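Local coordinates for heat shock protein-related protein (Deinococcus radiodurans, PDB 4FEI), which probably acts, through the alpha-crystallin domain seen here, as a small heat shock protein chaperone in the stress response, at residues A[25-28]-A[29-33]. Residues are numbered along the deposited sequence; the frame is centred on the assembly and turned at random.
Sequences PGVD and AGTLA
Asp28 and Thr31 close the turn, and the carbonyl oxygen of Asp28 shows how one backbone acceptor can be gripped twice by a single residue. Thr31 N reaches Asp28 O at 3.0 Å, the i to i+3 bond of a beta turn through Ala29 and Gly30; its donor stands above the carbonyl plane. Thr31 OG1 lies 2.7 Å from Asp28 O, giving its proton within the carbonyl plane. The hydroxyl gets there because chi1 of 61° sets it between Thr31's own backbone N and carbonyl carbon, from where it points back to Asp28 O. A third bond uses the acid's side chain as the acceptor. The carboxylate of Asp28, extended with CG anti to the backbone N (chi1 -178°), presents OD1 to Gly30 N at 3.1 Å, and the amide meets it from above the carboxylate plane. A side-chain oxygen of residue i taking the amide of residue i+2 is the bond that defines an Asx turn, here superimposed on the beta turn.

In the alpha-crystallin domain this loop links strand 17-23 of one sheet to strand 33-37 of the other, crossing at the surface from one layer of the beta sandwich to the other. Asp28 also forms backbone hydrogen bonds with Glu46 of strand 40-47, while Gly26 makes backbone hydrogen bonds to the second subunit, whose Gly85 packs on Pro25.

Van der Waals contacts are fewer. The methyl group Thr31 CG2 lies alongside the carboxylate, 3.8 Å from Asp28 OD2, the two side chains crossing at about a right angle. The apolar pair is Val27 and Leu32, which bridge the turn from its flanks: Val27 CG1 touches Leu32 CG at 4.0 Å, with Leu32 CD2 equally near, their side chains likewise crossing almost perpendicularly.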
loop_
_atom_site.group_PDB
_atom_site.type_symbol
_atom_site.label_atom_id
_atom_site.label_comp_id
_atom_site.label_asym_id
_atom_site.label_seq_id
_atom_site.Cartn_x
_atom_site.Cartn_y
_atom_site.Cartn_z
ATOM N N PRO A 25 0.151 -1.752 -2.810
ATOM C CA PRO A 25 0.888 -2.827 -2.126
ATOM C C PRO A 25 0.338 -4.213 -2.469
ATOM O O PRO A 25 -0.873 -4.360 -2.585
ATOM C CB PRO A 25 0.677 -2.511 -0.623
ATOM C CG PRO A 25 -0.587 -1.808 -0.571
ATOM C CD PRO A 25 -0.677 -0.984 -1.863
ATOM N N GLY A 26 1.231 -5.188 -2.659
ATOM C CA GLY A 26 0.844 -6.590 -2.880
ATOM C C GLY A 26 0.347 -6.896 -4.306
ATOM O O GLY A 26 -0.118 -8.014 -4.572
ATOM N N VAL A 27 0.456 -5.928 -5.227
ATOM C CA VAL A 27 -0.032 -6.106 -6.596
ATOM C C VAL A 27 0.764 -7.204 -7.314
ATOM O O VAL A 27 1.966 -7.370 -7.043
ATOM C CB VAL A 27 0.048 -4.774 -7.366
ATOM C CG1 VAL A 27 -0.651 -4.821 -8.717
ATOM C CG2 VAL A 27 -0.659 -3.837 -6.600
ATOM N N ASP A 28 0.080 -7.969 -8.160
ATOM C CA ASP A 28 0.738 -8.849 -9.101
ATOM C C ASP A 28 1.289 -7.892 -10.170
ATOM O O ASP A 28 0.512 -7.267 -10.930
ATOM C CB ASP A 28 -0.280 -9.812 -9.729
ATOM C CG ASP A 28 0.369 -10.803 -10.713
ATOM O OD1 ASP A 28 1.536 -10.596 -11.200
ATOM O OD2 ASP A 28 -0.299 -11.830 -11.002
ATOM N N ALA A 29 2.616 -7.747 -10.209
ATOM C CA ALA A 29 3.253 -6.747 -11.069
ATOM C C ALA A 29 2.893 -6.969 -12.542
ATOM O O ALA A 29 2.790 -5.996 -13.315
ATOM C CB ALA A 29 4.768 -6.774 -10.876
ATOM N N GLY A 30 2.716 -8.248 -12.913
ATOM C CA GLY A 30 2.438 -8.668 -14.307
ATOM C C GLY A 30 1.036 -8.302 -14.797
ATOM O O GLY A 30 0.707 -8.540 -15.965
ATOM N N THR A 31 0.203 -7.728 -13.923
ATOM C CA THR A 31 -1.190 -7.368 -14.298
ATOM C C THR A 31 -1.355 -5.830 -14.483
ATOM O O THR A 31 -2.378 -5.359 -14.965
ATOM C CB THR A 31 -2.230 -7.792 -13.223
ATOM O OG1 THR A 31 -1.925 -7.113 -11.980
ATOM C CG2 THR A 31 -2.265 -9.354 -13.027
ATOM N N LEU A 32 -0.363 -5.073 -14.045
ATOM C CA LEU A 32 -0.353 -3.628 -14.170
ATOM C C LEU A 32 -0.349 -3.181 -15.637
ATOM O O LEU A 32 0.468 -3.610 -16.434
ATOM C CB LEU A 32 0.879 -3.071 -13.438
ATOM C CG LEU A 32 0.855 -2.987 -11.924
ATOM C CD1 LEU A 32 2.262 -2.684 -11.368
ATOM C CD2 LEU A 32 -0.183 -1.940 -11.459
ATOM N N ALA A 33 -1.280 -2.324 -15.990
ATOM C CA ALA A 33 -1.319 -1.727 -17.317
ATOM C C ALA A 33 -1.547 -0.229 -17.174
ATOM O O ALA A 33 -2.276 0.204 -16.272
ATOM C CB ALA A 33 -2.415 -2.378 -18.212
#